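Long-range contacts in disulfide oxidoreductase (Xylella fastidiosa, PDB 2REM), which probably catalyses thiol-disulfide exchange in the periplasm as a thioredoxin-fold enzyme of the DsbA subfamily: residues His3-Tyr11 against Ile178-Glu186; Gly69-Ala77 against Val104-Leu114. One frame throughout, in Å; residues are numbered along the deposited sequence.

Contact 1. Residues His3-Tyr11 against Ile178-Glu186; sequences HLPVVGEDY and ITDYLVSRE
Leu4 is the first residue of His3-Tyr11 to reach the helix, its CD2 branch resting 4.0 Å from CD2 of Tyr181, the two side chains crossing at roughly a right angle. Pro5 then lies over one face of the Tyr181 phenol: its CD sits 3.8 Å from the ring centroid, 24° off the normal, which qualifies as a CH-pi contact displaced toward the CG side. The Tyr181 ring comes under the proline because chi1 of 161° sets CG opposite the backbone N. The carbonyl of Pro5 also takes a hydrogen bond from a water that bonds to the hydroxyls of both Tyr11 and Tyr181, so three oxygens share one bridging molecule.

Asp10 meets Ile178 through carbon, CB standing 3.7 Å from CD1. Its carboxylate turns back to its own segment: OD2 accepts from His3 NE2 at 2.8 Å, in the plane of the imidazole, and on its anti lone pair from Val6 N. These two bonds hold the carboxylate, and with the backbone bonds from Glu9 N and Asp10 N to Val6 O they tie the loop together. Tyr11 ends the run. CD2 of Leu182 stands 3.8 Å from the centroid of its ring, only 6° off the normal, while CA of Val7 lies over the opposite face near the rim; the ring is thus sandwiched. Its OH is 3.1 Å from Arg185 NH1, with the ring and guanidinium planes nearly perpendicular, and a second water joins that OH to Arg185 NH2, the latter bond weak.

The N-terminal loop, leading into edge strand 11-13, is thus packed on the C-terminal helix of the thioredoxin fold, 172-190. That helix lies against the sheet through Thr179 and Val183 on strand 27-33 and Ile178 and Leu182 on strand 165-167.

Contact 2. Residues Gly69-Ala77 against Val104-Leu114; sequences GVWDPFARA and VPIQNVGPDEL
The edge of the Phe74 ring meets Val104, Pro105 and Ile106, while Val109 CG1 and Leu114 CD2 come in obliquely. Near the ring plane lie CG1 of Val104 and the carbonyl oxygens of Pro105 and Ile106, with Val70 O of its own segment also at the edge. The nearest of these is Pro105 O, 3.1 Å from CZ of Phe74, an arrangement in which the C-H rim, probably slightly positive, faces a carbonyl that is buried and has no hydrogen-bond partner in the model. Val104 CG1 adds an apolar contact, 3.8 Å from CE1. CG1 of Val109 is 3.5 Å from CE2 of the ring and also 3.6 Å from Pro73 CB. With chi1 at 79°, this methyl stands between the backbone N and carbonyl carbon of Val109, where it can fill the notch between proline and phenylalanine.

Toward the start of the helix, CB of Val70 lies 3.7 Å from CG2 of Ile106. Gln107 bends at chi2 (-61°), which brings its amide end back against the CG1 methyl of Val70, with OE1 of Gln107 3.4 Å from it. No direct hydrogen bond links the segments here; instead one water donates to both Val70 O and Ile106 O. At the far end, Ala77 CB packs against the Leu114 fork, 3.8 Å from CD1.

The 104-114 side is shaped by a type II turn from Ile106 to Val109. Gly110 then occupies the N-cap position of helix 111-119, and its N-H bonds to Glu113 OE1 at 2.8 Å, 148° at the hydrogen. Leu114 also touches Met94, Phe128 and Phe132, while Phe74 reaches Ile98 and Thr36. Such packing of a turn and a helix start against a neighbouring helix belongs to the helical domain that DsbA proteins carry inserted in their thioredoxin fold.

Overall arrangement
From the N terminus, the chain enters contact 1 at once with 3-11, then builds strands 11-13 and 27-33, helix 38-52 and strand 58-64 before 69-77, at the start of helix 71-83, opens contact 2. That contact closes a short loop, 26 residues, mostly the rest of helix 71-83 and helix 87-101, when 104-114 returns. The chain continues through further helices and strands 158-161 and 165-167 to helix 172-190, where contact 1 closes over 166 residues. The smaller loop therefore lies wholly within the larger, without crossing. Contact 1 ties the two ends of the thioredoxin fold; contact 2 joins the start of helix 71-83 to the turn leading into helix 111-119, within the inserted helical domain. Their centres are 34 Å apart.

Contact 1. Residues His3-Tyr11 against Ile178-Glu186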
loop_
_atom_site.group_PDB
_atom_site.type_symbol
_atom_site.label_atom_id
_atom_site.label_comp_id
_atom_site.label_asym_id
_atom_site.label_seq_id
_atom_site.Cartn_x
_atom_site.Cartn_y
_atom_site.Cartn_z
ATOM N N HIS A 3 0.078 -26.602 2.713
ATOM C CA HIS A 3 -1.240 -26.747 3.365
ATOM C C HIS A 3 -2.060 -25.545 2.949
ATOM O O HIS A 3 -1.513 -24.482 2.622
ATOM C CB HIS A 3 -1.096 -26.779 4.895
ATOM C CG HIS A 3 -0.672 -25.461 5.480
ATOM N ND1 HIS A 3 0.650 -25.123 5.671
ATOM C CD2 HIS A 3 -1.395 -24.384 5.882
ATOM C CE1 HIS A 3 0.724 -23.898 6.169
ATOM N NE2 HIS A 3 -0.505 -23.427 6.302
ATOM N N LEU A 4 -3.370 -25.706 2.944
ATOM C CA LEU A 4 -4.250 -24.566 2.742
ATOM C C LEU A 4 -4.086 -23.624 3.925
ATOM O O LEU A 4 -4.006 -24.089 5.072
ATOM C CB LEU A 4 -5.710 -25.018 2.637
ATOM C CG LEU A 4 -5.953 -25.879 1.393
ATOM C CD1 LEU A 4 -7.271 -26.617 1.537
ATOM C CD2 LEU A 4 -5.926 -25.005 0.160
ATOM N N PRO A 5 -4.037 -22.310 3.650
ATOM C CA PRO A 5 -3.956 -21.317 4.712
ATOM C C PRO A 5 -5.021 -21.558 5.775
ATOM O O PRO A 5 -6.172 -21.897 5.449
ATOM C CB PRO A 5 -4.261 -20.012 3.983
ATOM C CG PRO A 5 -3.691 -20.258 2.611
ATOM C CD PRO A 5 -4.078 -21.682 2.319
ATOM N N VAL A 6 -4.614 -21.352 7.023
ATOM C CA VAL A 6 -5.404 -21.610 8.227
ATOM C C VAL A 6 -5.498 -20.287 8.947
ATOM O O VAL A 6 -4.485 -19.597 9.104
ATOM C CB VAL A 6 -4.645 -22.600 9.160
ATOM C CG1 VAL A 6 -5.347 -22.770 10.546
ATOM C CG2 VAL A 6 -4.458 -23.942 8.458
ATOM N N VAL A 7 -6.701 -19.934 9.382
ATOM C CA VAL A 7 -6.886 -18.720 10.164
ATOM C C VAL A 7 -6.025 -18.818 11.415
ATOM O O VAL A 7 -5.834 -19.908 11.970
ATOM C CB VAL A 7 -8.369 -18.520 10.558
ATOM C CG1 VAL A 7 -8.759 -19.451 11.678
ATOM C CG2 VAL A 7 -8.630 -17.073 10.936
ATOM N N GLY A 8 -5.502 -17.677 11.843
ATOM C CA GLY A 8 -4.614 -17.627 12.970
ATOM C C GLY A 8 -3.192 -18.090 12.698
ATOM O O GLY A 8 -2.334 -17.876 13.537
ATOM N N GLU A 9 -2.930 -18.741 11.563
ATOM C CA GLU A 9 -1.549 -19.110 11.193
ATOM C C GLU A 9 -1.125 -18.318 9.985
ATOM O O GLU A 9 -0.087 -17.671 9.986
ATOM C CB GLU A 9 -1.394 -20.605 10.840
ATOM C CG GLU A 9 -1.914 -21.597 11.820
ATOM C CD GLU A 9 -1.632 -23.028 11.363
ATOM O OE1 GLU A 9 -1.143 -23.191 10.206
ATOM O OE2 GLU A 9 -1.890 -23.976 12.144
ATOM N N ASP A 10 -1.957 -18.357 8.950
ATOM C CA ASP A 10 -1.616 -17.781 7.661
ATOM C C ASP A 10 -2.329 -16.468 7.384
ATOM O O ASP A 10 -1.905 -15.694 6.541
ATOM C CB ASP A 10 -1.908 -18.803 6.573
ATOM C CG ASP A 10 -1.179 -20.100 6.817
ATOM O OD1 ASP A 10 0.063 -20.085 6.776
ATOM O OD2 ASP A 10 -1.832 -21.122 7.096
ATOM N N TYR A 11 -3.437 -16.240 8.078
ATOM C CA TYR A 11 -4.147 -14.986 7.944
ATOM C C TYR A 11 -4.998 -14.850 9.200
ATOM O O TYR A 11 -5.230 -15.828 9.896
ATOM C CB TYR A 11 -5.029 -14.944 6.664
ATOM C CG TYR A 11 -6.166 -15.958 6.692
ATOM C CD1 TYR A 11 -7.425 -15.618 7.233
ATOM C CD2 TYR A 11 -5.985 -17.260 6.209
ATOM C CE1 TYR A 11 -8.463 -16.559 7.276
ATOM C CE2 TYR A 11 -7.022 -18.195 6.250
ATOM C CZ TYR A 11 -8.251 -17.833 6.789
ATOM O OH TYR A 11 -9.279 -18.750 6.847
ATOM N N ILE A 178 -0.967 -17.192 0.045
ATOM C CA ILE A 178 -2.094 -17.106 0.980
ATOM C C ILE A 178 -3.110 -16.130 0.396
ATOM O O ILE A 178 -4.325 -16.343 0.492
ATOM C CB ILE A 178 -1.636 -16.634 2.390
ATOM C CG1 ILE A 178 -0.709 -17.662 3.048
ATOM C CG2 ILE A 178 -2.840 -16.265 3.305
ATOM C CD1 ILE A 178 0.170 -17.007 4.124
ATOM N N THR A 179 -2.606 -15.057 -0.203
ATOM C CA THR A 179 -3.465 -14.069 -0.842
ATOM C C THR A 179 -4.267 -14.741 -1.958
ATOM O O THR A 179 -5.482 -14.541 -2.052
ATOM C CB THR A 179 -2.654 -12.901 -1.416
ATOM O OG1 THR A 179 -1.898 -12.307 -0.369
ATOM C CG2 THR A 179 -3.572 -11.848 -2.031
ATOM N N ASP A 180 -3.590 -15.534 -2.787
ATOM C CA ASP A 180 -4.248 -16.297 -3.862
ATOM C C ASP A 180 -5.378 -17.147 -3.315
ATOM O O ASP A 180 -6.487 -17.143 -3.852
ATOM C CB ASP A 180 -3.257 -17.207 -4.587
ATOM C CG ASP A 180 -2.332 -16.451 -5.489
ATOM O OD1 ASP A 180 -2.631 -15.291 -5.821
ATOM O OD2 ASP A 180 -1.307 -17.033 -5.871
ATOM N N TYR A 181 -5.084 -17.895 -2.255
ATOM C CA TYR A 181 -6.104 -18.726 -1.606
ATOM C C TYR A 181 -7.319 -17.891 -1.172
ATOM O O TYR A 181 -8.465 -18.284 -1.425
ATOM C CB TYR A 181 -5.512 -19.495 -0.399
ATOM C CG TYR A 181 -6.569 -19.999 0.555
ATOM C CD1 TYR A 181 -6.951 -19.246 1.657
ATOM C CD2 TYR A 181 -7.223 -21.212 0.319
ATOM C CE1 TYR A 181 -7.937 -19.698 2.530
ATOM C CE2 TYR A 181 -8.212 -21.666 1.167
ATOM C CZ TYR A 181 -8.562 -20.894 2.277
ATOM O OH TYR A 181 -9.537 -21.330 3.138
ATOM N N LEU A 182 -7.057 -16.766 -0.504
ATOM C CA LEU A 182 -8.129 -15.897 0.014
ATOM C C LEU A 182 -8.900 -15.244 -1.118
ATOM O O LEU A 182 -10.124 -15.111 -1.031
ATOM C CB LEU A 182 -7.577 -14.794 0.925
ATOM C CG LEU A 182 -6.922 -15.225 2.242
ATOM C CD1 LEU A 182 -6.219 -14.011 2.844
ATOM C CD2 LEU A 182 -7.990 -15.794 3.185
ATOM N N VAL A 183 -8.182 -14.814 -2.158
ATOM C CA VAL A 183 -8.844 -14.234 -3.336
ATOM C C VAL A 183 -9.727 -15.278 -4.024
ATOM O O VAL A 183 -10.876 -15.010 -4.355
ATOM C CB VAL A 183 -7.847 -13.639 -4.342
ATOM C CG1 VAL A 183 -8.549 -13.415 -5.695
ATOM C CG2 VAL A 183 -7.230 -12.320 -3.805
ATOM N N SER A 184 -9.209 -16.486 -4.216
ATOM C CA SER A 184 -10.020 -17.545 -4.820
ATOM C C SER A 184 -11.227 -17.903 -3.977
ATOM O O SER A 184 -12.311 -18.220 -4.508
ATOM C CB SER A 184 -9.172 -18.780 -5.052
ATOM O OG SER A 184 -8.229 -18.486 -6.058
ATOM N N ARG A 185 -11.030 -17.879 -2.667
ATOM C CA ARG A 185 -12.101 -18.221 -1.746
ATOM C C ARG A 185 -13.213 -17.159 -1.783
ATOM O O ARG A 185 -14.377 -17.504 -1.777
ATOM C CB ARG A 185 -11.568 -18.416 -0.333
ATOM C CG ARG A 185 -12.594 -19.049 0.589
ATOM C CD ARG A 185 -12.074 -19.247 1.965
ATOM N NE ARG A 185 -11.672 -17.999 2.601
ATOM C CZ ARG A 185 -11.359 -17.919 3.889
ATOM N NH1 ARG A 185 -11.438 -19.014 4.646
ATOM N NH2 ARG A 185 -10.987 -16.764 4.424
ATOM N N GLU A 186 -12.835 -15.884 -1.838
ATOM C CA GLU A 186 -13.793 -14.793 -2.051
ATOM C C GLU A 186 -14.523 -14.947 -3.372
ATOM O O GLU A 186 -15.751 -14.761 -3.447
ATOM C CB GLU A 186 -13.096 -13.434 -2.026
ATOM C CG GLU A 186 -12.537 -13.082 -0.656
ATOM C CD GLU A 186 -13.610 -13.197 0.434
ATOM O OE1 GLU A 186 -13.607 -14.192 1.191
ATOM O OE2 GLU A 186 -14.458 -12.292 0.522
HETATM O O HOH W 1 -8.675 -21.077 5.700
HETATM O O HOH W 2 -11.813 -17.450 7.471
#

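Contact 2. Residues Gly69-Ala77 against Val104-Leu114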
loop_
_atom_site.group_PDB
_atom_site.type_symbol
_atom_site.label_atom_id
_atom_site.label_comp_id
_atom_site.label_asym_id
_atom_site.label_seq_id
_atom_site.Cartn_x
_atom_site.Cartn_y
_atom_site.Cartn_z
ATOM N N GLY A 69 5.495 8.947 13.186
ATOM C CA GLY A 69 6.912 9.211 12.968
ATOM C C GLY A 69 7.305 9.320 11.499
ATOM O O GLY A 69 6.682 10.056 10.715
ATOM N N VAL A 70 8.346 8.576 11.123
ATOM C CA VAL A 70 8.923 8.687 9.785
ATOM C C VAL A 70 7.989 8.191 8.694
ATOM O O VAL A 70 8.131 8.570 7.539
ATOM C CB VAL A 70 10.301 7.957 9.660
ATOM C CG1 VAL A 70 11.326 8.565 10.627
ATOM C CG2 VAL A 70 10.153 6.448 9.880
ATOM N N TRP A 71 7.048 7.316 9.054
ATOM C CA TRP A 71 6.144 6.735 8.071
ATOM C C TRP A 71 5.267 7.802 7.432
ATOM O O TRP A 71 4.935 7.709 6.260
ATOM C CB TRP A 71 5.236 5.707 8.753
ATOM C CG TRP A 71 5.976 4.552 9.375
ATOM C CD1 TRP A 71 6.612 4.515 10.592
ATOM C CD2 TRP A 71 6.159 3.268 8.785
ATOM N NE1 TRP A 71 7.150 3.254 10.808
ATOM C CE2 TRP A 71 6.890 2.478 9.704
ATOM C CE3 TRP A 71 5.744 2.692 7.574
ATOM C CZ2 TRP A 71 7.222 1.148 9.440
ATOM C CZ3 TRP A 71 6.068 1.377 7.324
ATOM C CH2 TRP A 71 6.804 0.621 8.247
ATOM N N ASP A 72 4.870 8.798 8.225
ATOM C CA ASP A 72 3.769 9.681 7.814
ATOM C C ASP A 72 4.100 10.592 6.640
ATOM O O ASP A 72 3.305 10.666 5.716
ATOM C CB ASP A 72 3.200 10.467 8.998
ATOM C CG ASP A 72 2.409 9.596 9.939
ATOM O OD1 ASP A 72 2.334 8.370 9.730
ATOM O OD2 ASP A 72 1.845 10.150 10.894
ATOM N N PRO A 73 5.270 11.278 6.659
ATOM C CA PRO A 73 5.660 12.039 5.478
ATOM C C PRO A 73 5.656 11.204 4.208
ATOM O O PRO A 73 5.233 11.683 3.139
ATOM C CB PRO A 73 7.090 12.501 5.809
ATOM C CG PRO A 73 7.121 12.599 7.269
ATOM C CD PRO A 73 6.254 11.449 7.756
ATOM N N PHE A 74 6.095 9.946 4.317
ATOM C CA PHE A 74 6.135 9.099 3.137
ATOM C C PHE A 74 4.783 8.573 2.725
ATOM O O PHE A 74 4.545 8.304 1.539
ATOM C CB PHE A 74 7.149 7.977 3.321
ATOM C CG PHE A 74 8.529 8.464 3.239
ATOM C CD1 PHE A 74 9.088 8.742 1.993
ATOM C CD2 PHE A 74 9.264 8.733 4.394
ATOM C CE1 PHE A 74 10.392 9.236 1.879
ATOM C CE2 PHE A 74 10.568 9.226 4.286
ATOM C CZ PHE A 74 11.119 9.480 3.001
ATOM N N ALA A 75 3.892 8.427 3.704
ATOM C CA ALA A 75 2.510 8.110 3.371
ATOM C C ALA A 75 1.944 9.276 2.573
ATOM O O ALA A 75 1.258 9.099 1.577
ATOM C CB ALA A 75 1.684 7.920 4.628
ATOM N N ARG A 76 2.186 10.483 3.071
ATOM C CA ARG A 76 1.691 11.669 2.425
ATOM C C ARG A 76 2.339 11.863 1.041
ATOM O O ARG A 76 1.663 12.274 0.095
ATOM C CB ARG A 76 1.890 12.871 3.365
ATOM C CG ARG A 76 0.876 13.947 3.203
ATOM C CD ARG A 76 1.073 15.023 4.279
ATOM N NE ARG A 76 0.591 14.605 5.590
ATOM C CZ ARG A 76 -0.672 14.639 6.003
ATOM N NH1 ARG A 76 -0.941 14.246 7.247
ATOM N NH2 ARG A 76 -1.669 15.074 5.194
ATOM N N ALA A 77 3.633 11.549 0.933
ATOM C CA ALA A 77 4.340 11.560 -0.341
ATOM C C ALA A 77 3.620 10.656 -1.345
ATOM O O ALA A 77 3.322 11.068 -2.445
ATOM C CB ALA A 77 5.770 11.091 -0.180
ATOM N N VAL A 104 16.933 10.171 -1.056
ATOM C CA VAL A 104 15.833 10.757 -0.310
ATOM C C VAL A 104 16.026 10.209 1.113
ATOM O O VAL A 104 16.093 8.995 1.300
ATOM C CB VAL A 104 14.436 10.356 -0.903
ATOM C CG1 VAL A 104 13.275 10.779 0.027
ATOM C CG2 VAL A 104 14.223 10.981 -2.293
ATOM N N PRO A 105 16.127 11.103 2.110
ATOM C CA PRO A 105 16.357 10.662 3.491
ATOM C C PRO A 105 15.078 10.130 4.152
ATOM O O PRO A 105 13.972 10.519 3.788
ATOM C CB PRO A 105 16.829 11.938 4.185
ATOM C CG PRO A 105 16.103 13.052 3.442
ATOM C CD PRO A 105 16.024 12.570 1.996
ATOM N N ILE A 106 15.219 9.219 5.099
ATOM C CA ILE A 106 14.062 8.786 5.880
ATOM C C ILE A 106 13.815 9.829 6.983
ATOM O O ILE A 106 12.715 10.385 7.104
ATOM C CB ILE A 106 14.243 7.358 6.427
ATOM C CG1 ILE A 106 14.090 6.343 5.287
ATOM C CG2 ILE A 106 13.206 7.049 7.520
ATOM C CD1 ILE A 106 14.571 4.943 5.618
ATOM N N GLN A 107 14.863 10.141 7.738
ATOM C CA GLN A 107 14.741 11.054 8.860
ATOM C C GLN A 107 14.564 12.478 8.380
ATOM O O GLN A 107 15.265 12.925 7.476
ATOM C CB GLN A 107 15.950 10.942 9.796
ATOM C CG GLN A 107 16.165 9.526 10.346
ATOM C CD GLN A 107 14.998 9.007 11.186
ATOM O OE1 GLN A 107 14.588 7.848 11.055
ATOM N NE2 GLN A 107 14.469 9.858 12.060
ATOM N N ASN A 108 13.573 13.148 8.969
ATOM C CA ASN A 108 13.321 14.577 8.787
ATOM C C ASN A 108 13.115 14.961 7.339
ATOM O O ASN A 108 13.387 16.097 6.954
ATOM C CB ASN A 108 14.437 15.432 9.391
ATOM C CG ASN A 108 14.611 15.206 10.886
ATOM O OD1 ASN A 108 13.636 15.016 11.636
ATOM N ND2 ASN A 108 15.861 15.214 11.325
ATOM N N VAL A 109 12.650 14.009 6.536
ATOM C CA VAL A 109 12.310 14.326 5.163
ATOM C C VAL A 109 11.168 15.333 5.169
ATOM O O VAL A 109 10.267 15.284 6.014
ATOM C CB VAL A 109 11.892 13.077 4.355
ATOM C CG1 VAL A 109 10.468 12.694 4.680
ATOM C CG2 VAL A 109 12.074 13.335 2.864
ATOM N N GLY A 110 11.215 16.259 4.227
ATOM C CA GLY A 110 10.166 17.241 4.111
ATOM C C GLY A 110 9.728 17.458 2.677
ATOM O O GLY A 110 10.307 16.885 1.740
ATOM N N PRO A 111 8.722 18.323 2.500
ATOM C CA PRO A 111 8.163 18.617 1.213
ATOM C C PRO A 111 9.228 19.132 0.260
ATOM O O PRO A 111 9.076 18.960 -0.927
ATOM C CB PRO A 111 7.112 19.713 1.509
ATOM C CG PRO A 111 7.503 20.266 2.839
ATOM C CD PRO A 111 8.082 19.109 3.575
ATOM N N ASP A 112 10.315 19.734 0.740
ATOM C CA ASP A 112 11.287 20.167 -0.273
ATOM C C ASP A 112 12.210 19.086 -0.841
ATOM O O ASP A 112 12.496 19.126 -2.033
ATOM C CB ASP A 112 11.947 21.537 -0.016
ATOM C CG ASP A 112 12.725 21.603 1.260
ATOM O OD1 ASP A 112 12.403 22.501 2.086
ATOM O OD2 ASP A 112 13.665 20.791 1.421
ATOM N N GLU A 113 12.631 18.116 -0.035
ATOM C CA GLU A 113 13.313 16.946 -0.578
ATOM C C GLU A 113 12.309 16.226 -1.480
ATOM O O GLU A 113 12.672 15.715 -2.518
ATOM C CB GLU A 113 13.733 15.964 0.510
ATOM C CG GLU A 113 14.993 16.324 1.287
ATOM C CD GLU A 113 14.689 17.008 2.605
ATOM O OE1 GLU A 113 13.495 17.178 2.955
ATOM O OE2 GLU A 113 15.660 17.382 3.289
ATOM N N LEU A 114 11.052 16.175 -1.055
ATOM C CA LEU A 114 10.080 15.392 -1.798
ATOM C C LEU A 114 9.755 16.088 -3.101
ATOM O O LEU A 114 9.639 15.442 -4.142
ATOM C CB LEU A 114 8.827 15.115 -0.973
ATOM C CG LEU A 114 9.033 14.157 0.225
ATOM C CD1 LEU A 114 7.770 14.122 1.070
ATOM C CD2 LEU A 114 9.432 12.745 -0.275
HETATM O O HOH W 3 10.021 10.790 7.298
#